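Local structure of beta-methylmalyl-CoA dehydratase (Chloroflexus aurantiacus, 4E3E) at residues S293-K298 with L310-V315; A273-R278 with D341-V346. The protein catalyses the reversible dehydration of beta-methylmalyl-CoA to mesaconyl-CoA in the glyoxylate assimilation cycle. All blocks are in the same frame, centred on the assembly; numbering follows the deposited sequence.

Contact 1: residues S293-K298 with L310-V315; sequences SEILAK and LRVRTV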
loop_
_atom_site.group_PDB
_atom_site.type_symbol
_atom_site.label_atom_id
_atom_site.label_comp_id
_atom_site.label_asym_id
_atom_site.label_seq_id
_atom_site.Cartn_x
_atom_site.Cartn_y
_atom_site.Cartn_z
ATOM N N SER A 293 23.043 12.627 11.477
ATOM C CA SER A 293 23.718 11.552 12.204
ATOM C C SER A 293 25.104 11.937 12.683
ATOM O O SER A 293 25.771 12.781 12.080
ATOM C CB SER A 293 23.794 10.271 11.366
ATOM O OG SER A 293 22.482 9.826 11.049
ATOM N N GLU A 294 25.528 11.306 13.774
ATOM C CA GLU A 294 26.904 11.431 14.249
ATOM C C GLU A 294 27.523 10.043 14.275
ATOM O O GLU A 294 26.845 9.079 14.659
ATOM C CB GLU A 294 26.922 12.031 15.649
ATOM C CG GLU A 294 28.310 12.105 16.265
ATOM C CD GLU A 294 28.305 12.782 17.616
ATOM O OE1 GLU A 294 27.234 13.234 18.052
ATOM O OE2 GLU A 294 29.380 12.857 18.237
ATOM N N ILE A 295 28.789 9.929 13.859
ATOM C CA ILE A 295 29.511 8.680 14.058
ATOM C C ILE A 295 30.038 8.699 15.498
ATOM O O ILE A 295 31.027 9.395 15.795
ATOM C CB ILE A 295 30.672 8.475 13.049
ATOM C CG1 ILE A 295 30.208 8.657 11.586
ATOM C CG2 ILE A 295 31.357 7.119 13.290
ATOM C CD1 ILE A 295 29.076 7.736 11.135
ATOM N N LEU A 296 29.358 7.970 16.393
ATOM C CA LEU A 296 29.759 7.880 17.809
ATOM C C LEU A 296 31.039 7.078 17.987
ATOM O O LEU A 296 31.871 7.398 18.840
ATOM C CB LEU A 296 28.658 7.243 18.649
ATOM C CG LEU A 296 27.340 8.015 18.705
ATOM C CD1 LEU A 296 26.312 7.241 19.519
ATOM C CD2 LEU A 296 27.559 9.424 19.248
ATOM N N ALA A 297 31.199 6.037 17.170
ATOM C CA ALA A 297 32.310 5.106 17.328
ATOM C C ALA A 297 32.474 4.269 16.090
ATOM O O ALA A 297 31.515 4.075 15.314
ATOM C CB ALA A 297 32.077 4.195 18.530
ATOM N N LYS A 298 33.692 3.761 15.920
ATOM C CA LYS A 298 34.017 2.841 14.847
ATOM C C LYS A 298 34.694 1.631 15.475
ATOM O O LYS A 298 35.630 1.785 16.272
ATOM C CB LYS A 298 34.944 3.521 13.832
ATOM C CG LYS A 298 35.434 2.609 12.718
ATOM C CD LYS A 298 36.493 3.266 11.825
ATOM C CE LYS A 298 35.943 4.430 11.021
ATOM N NZ LYS A 298 36.985 5.022 10.130
ATOM N N LEU A 310 29.878 0.570 12.695
ATOM C CA LEU A 310 29.844 1.956 13.152
ATOM C C LEU A 310 28.705 2.098 14.131
ATOM O O LEU A 310 27.591 1.603 13.888
ATOM C CB LEU A 310 29.628 2.927 11.992
ATOM C CG LEU A 310 30.668 3.009 10.868
ATOM C CD1 LEU A 310 30.106 3.824 9.704
ATOM C CD2 LEU A 310 31.990 3.597 11.346
ATOM N N ARG A 311 28.989 2.745 15.251
ATOM C CA ARG A 311 27.940 3.100 16.184
ATOM C C ARG A 311 27.484 4.488 15.774
ATOM O O ARG A 311 28.295 5.415 15.699
ATOM C CB ARG A 311 28.425 3.081 17.636
ATOM C CG ARG A 311 27.299 3.347 18.642
ATOM C CD ARG A 311 27.779 3.300 20.087
ATOM N NE ARG A 311 26.658 3.431 21.027
ATOM C CZ ARG A 311 26.735 3.199 22.338
ATOM N NH1 ARG A 311 27.882 2.819 22.894
ATOM N NH2 ARG A 311 25.661 3.343 23.101
ATOM N N VAL A 312 26.192 4.612 15.479
ATOM C CA VAL A 312 25.637 5.829 14.905
ATOM C C VAL A 312 24.539 6.360 15.807
ATOM O O VAL A 312 23.728 5.584 16.324
ATOM C CB VAL A 312 25.062 5.559 13.490
ATOM C CG1 VAL A 312 24.460 6.829 12.859
ATOM C CG2 VAL A 312 26.123 4.942 12.575
ATOM N N ARG A 313 24.529 7.678 16.009
ATOM C CA ARG A 313 23.356 8.357 16.534
ATOM C C ARG A 313 22.674 9.081 15.382
ATOM O O ARG A 313 23.286 9.940 14.737
ATOM C CB ARG A 313 23.720 9.382 17.613
ATOM C CG ARG A 313 22.495 10.065 18.223
ATOM C CD ARG A 313 22.824 11.238 19.177
ATOM N NE ARG A 313 23.847 10.889 20.169
ATOM C CZ ARG A 313 23.677 10.051 21.193
ATOM N NH1 ARG A 313 22.506 9.448 21.409
ATOM N NH2 ARG A 313 24.697 9.803 22.007
ATOM N N THR A 314 21.414 8.739 15.116
ATOM C CA THR A 314 20.617 9.549 14.197
ATOM C C THR A 314 19.568 10.301 14.992
ATOM O O THR A 314 18.823 9.713 15.783
ATOM C CB THR A 314 19.993 8.717 13.081
ATOM O OG1 THR A 314 21.043 8.016 12.371
ATOM C CG2 THR A 314 19.225 9.604 12.112
ATOM N N VAL A 315 19.518 11.603 14.781
ATOM C CA VAL A 315 18.568 12.466 15.465
ATOM C C VAL A 315 17.561 12.959 14.432
ATOM O O VAL A 315 17.958 13.506 13.400
ATOM C CB VAL A 315 19.302 13.681 16.079
ATOM C CG1 VAL A 315 18.316 14.634 16.733
ATOM C CG2 VAL A 315 20.337 13.208 17.094
#
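Leu296 meets two guanidinium groups: its CD1 lies over one face of the Arg313 group, offset toward the rim and 3.9 Å from Arg313 NH2, and comes obliquely to the Arg311 group. Arg313 NH1 forms a salt bridge with Asp341, while Arg311 reaches Asp167 and an acid of strand 338-349, so both charges are probably balanced by acids outside the hairpin. The Arg313 chain leaves with CG anti to the backbone N (chi1 -177°) and bends at chi3 (-49°), bringing NE into its crossing with Leu296, 4.1 Å from Leu296 CD2. Behind these side chains the antiparallel strands bulge: Leu296 N and Ala297 N both donate weakly to Arg311 O, at 2.9 and 3.3 Å. Arg311 N returns a bond to Ala297 O. Ala297 CB rests 3.9 Å from Arg311 CB on the same face as the two arginines. On the other face, the Ser293 and Thr314 hydroxyls are hydrogen-bonded, OG to OG1 2.7 Å, and each has a second partner, His207 for Ser293 and Tyr344 for Thr314. Ile295 CG2 packs 4.1 Å from Leu310 CD2. The Lys298 and Leu310 side chains run side by side, with Lys298 CG 3.8 Å from Leu310 CD2. Farther out, Lys298 NZ bonds to Tyr199 O, and Lys298 also makes a cation-pi contact with Trp196. Ser293 and Thr314 touch helix 250-265 on this face. The pairing is a beta hairpin with a classic bulge, part of the antiparallel sheet packed against a helix in a hot dog fold.

Contact 2: residues A273-R278 with D341-V346; sequences AINSGR and DFDYTV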
loop_
_atom_site.group_PDB
_atom_site.type_symbol
_atom_site.label_atom_id
_atom_site.label_comp_id
_atom_site.label_asym_id
_atom_site.label_seq_id
_atom_site.Cartn_x
_atom_site.Cartn_y
_atom_site.Cartn_z
ATOM N N ALA A 273 22.271 -3.764 15.427
ATOM C CA ALA A 273 21.855 -3.605 16.809
ATOM C C ALA A 273 21.192 -2.265 17.036
ATOM O O ALA A 273 21.519 -1.281 16.365
ATOM C CB ALA A 273 23.051 -3.732 17.752
ATOM N N ILE A 274 20.279 -2.236 18.001
ATOM C CA ILE A 274 19.746 -0.988 18.549
ATOM C C ILE A 274 20.242 -0.850 19.993
ATOM O O ILE A 274 19.986 -1.718 20.825
ATOM C CB ILE A 274 18.209 -0.962 18.508
ATOM C CG1 ILE A 274 17.735 -0.980 17.049
ATOM C CG2 ILE A 274 17.674 0.275 19.227
ATOM C CD1 ILE A 274 16.301 -1.440 16.863
ATOM N N ASN A 275 20.947 0.242 20.274
ATOM C CA ASN A 275 21.564 0.465 21.594
ATOM C C ASN A 275 20.672 1.280 22.516
ATOM O O ASN A 275 20.565 0.998 23.716
ATOM C CB ASN A 275 22.913 1.164 21.418
ATOM C CG ASN A 275 23.800 0.448 20.417
ATOM O OD1 ASN A 275 24.299 1.051 19.450
ATOM N ND2 ASN A 275 23.970 -0.845 20.616
ATOM N N SER A 276 20.032 2.296 21.960
ATOM C CA SER A 276 19.044 3.054 22.721
ATOM C C SER A 276 18.208 3.854 21.750
ATOM O O SER A 276 18.575 4.002 20.577
ATOM C CB SER A 276 19.700 3.952 23.777
ATOM O OG SER A 276 20.359 5.033 23.162
ATOM N N GLY A 277 17.078 4.353 22.237
ATOM C CA GLY A 277 16.125 5.054 21.404
ATOM C C GLY A 277 15.219 5.814 22.330
ATOM O O GLY A 277 14.646 5.241 23.262
ATOM N N ARG A 278 15.113 7.109 22.092
ATOM C CA ARG A 278 14.208 7.959 22.841
ATOM C C ARG A 278 13.327 8.720 21.865
ATOM O O ARG A 278 13.837 9.379 20.950
ATOM C CB ARG A 278 14.982 8.952 23.695
ATOM C CG ARG A 278 15.168 8.515 25.139
ATOM C CD ARG A 278 16.100 9.442 25.911
ATOM N NE ARG A 278 17.452 9.291 25.364
ATOM C CZ ARG A 278 18.593 9.478 26.024
ATOM N NH1 ARG A 278 18.594 9.838 27.305
ATOM N NH2 ARG A 278 19.745 9.304 25.387
ATOM N N ASP A 341 15.943 10.400 19.240
ATOM C CA ASP A 341 17.372 10.241 19.477
ATOM C C ASP A 341 17.642 8.742 19.429
ATOM O O ASP A 341 17.323 8.028 20.375
ATOM C CB ASP A 341 17.753 10.837 20.841
ATOM C CG ASP A 341 19.241 10.715 21.150
ATOM O OD1 ASP A 341 19.994 10.120 20.334
ATOM O OD2 ASP A 341 19.655 11.203 22.222
ATOM N N PHE A 342 18.221 8.272 18.328
ATOM C CA PHE A 342 18.297 6.838 18.023
ATOM C C PHE A 342 19.762 6.432 17.910
ATOM O O PHE A 342 20.495 6.994 17.103
ATOM C CB PHE A 342 17.538 6.561 16.705
ATOM C CG PHE A 342 17.428 5.097 16.328
ATOM C CD1 PHE A 342 16.839 4.169 17.185
ATOM C CD2 PHE A 342 17.871 4.652 15.070
ATOM C CE1 PHE A 342 16.735 2.821 16.817
ATOM C CE2 PHE A 342 17.766 3.304 14.696
ATOM C CZ PHE A 342 17.198 2.395 15.577
ATOM N N ASP A 343 20.184 5.461 18.717
ATOM C CA ASP A 343 21.586 5.083 18.839
ATOM C C ASP A 343 21.646 3.607 18.471
ATOM O O ASP A 343 21.039 2.768 19.133
ATOM C CB ASP A 343 22.031 5.354 20.305
ATOM C CG ASP A 343 23.384 4.719 20.694
ATOM O OD1 ASP A 343 24.067 3.990 19.919
ATOM O OD2 ASP A 343 23.777 4.961 21.848
ATOM N N TYR A 344 22.368 3.288 17.402
ATOM C CA TYR A 344 22.331 1.956 16.842
ATOM C C TYR A 344 23.656 1.657 16.182
ATOM O O TYR A 344 24.535 2.525 16.089
ATOM C CB TYR A 344 21.162 1.814 15.837
ATOM C CG TYR A 344 21.211 2.795 14.677
ATOM C CD1 TYR A 344 21.033 4.169 14.892
ATOM C CD2 TYR A 344 21.459 2.357 13.364
ATOM C CE1 TYR A 344 21.083 5.078 13.844
ATOM C CE2 TYR A 344 21.513 3.266 12.303
ATOM C CZ TYR A 344 21.317 4.633 12.555
ATOM O OH TYR A 344 21.365 5.553 11.518
ATOM N N THR A 345 23.800 0.422 15.733
ATOM C CA THR A 345 25.035 -0.039 15.140
ATOM C C THR A 345 24.762 -0.620 13.755
ATOM O O THR A 345 23.905 -1.519 13.584
ATOM C CB THR A 345 25.703 -1.091 16.032
ATOM O OG1 THR A 345 26.001 -0.506 17.304
ATOM C CG2 THR A 345 26.998 -1.601 15.405
ATOM N N VAL A 346 25.498 -0.104 12.773
ATOM C CA VAL A 346 25.356 -0.547 11.390
ATOM C C VAL A 346 26.577 -1.360 10.994
ATOM O O VAL A 346 27.650 -1.243 11.605
ATOM C CB VAL A 346 25.189 0.641 10.423
ATOM C CG1 VAL A 346 23.907 1.412 10.739
ATOM C CG2 VAL A 346 26.409 1.574 10.496
#
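Strands 273-278 and 341-346 pair antiparallel, their axes 4.5 Å apart at closest approach and 161° between directions. A classic bulge interrupts the ladder: Asn275 N and Ser276 N both donate to Asp343 O, at 2.8 and 3.0 Å, and Asp343 N returns a bond to Ser276 O. Beyond it, Arg278 and Asp341 exchange a pair of backbone bonds. Ser276 OG sits between the backbone N and the carbonyl carbon (chi1 71°), 3.3 Å from Asp343 CB. Asp343 OD1 lies 3.4 Å from Asn275 CB, while its OD2 forms a salt bridge with Arg311; an alanine in place of Asp343 would probably leave Arg311 without this mate and open a gap beside Asn275. At the end of the strand, Arg278 NH2 and Asp341 OD2 make a long salt bridge of 3.7 Å, with the oxygen well out of the guanidinium plane; Tyr334 and Tyr327 also bond to that oxygen. On the opposite face Ile274 crosses the Phe342 side chain at about a right angle, CG2 to CE1 3.6 Å, and within 341-346 Phe342 CE2 lies over one face of the Tyr344 ring, offset toward its rim. The Ile274 side chain and Gly277 each lie about 7 Å from the side chains of Ser65 and Asn87, respectively, which probably bind substrate. In the continuous antiparallel sheet, strand 84-95 flanks 273-278, bonding through Gly93 to Ile274, and strand 307-318 flanks 341-346, where Val346 touches Leu310.

How the contacts relate
Of the four strands involved, 270-278 comes first along the chain, then 288-300, 307-318 and 338-349. Contact 1 closes the short loop between consecutive strands 288-300 and 307-318, a hairpin. Contact 2 closes a far longer one, 62 residues between its segments, and the whole of contact 1 falls within it; the two nest and do not cross. In the sheet the order is 270-278, 338-349, 307-318, 288-300, so the last strand inserts between the first and the hairpin. Val312 N lies 2.7 Å from Tyr344 O, a probable hydrogen bond joining the contacts, whose centres are 9 Å apart. Contact 2 ties the hairpin and strand 338-349 to the half of the sheet built from the earlier part of the chain.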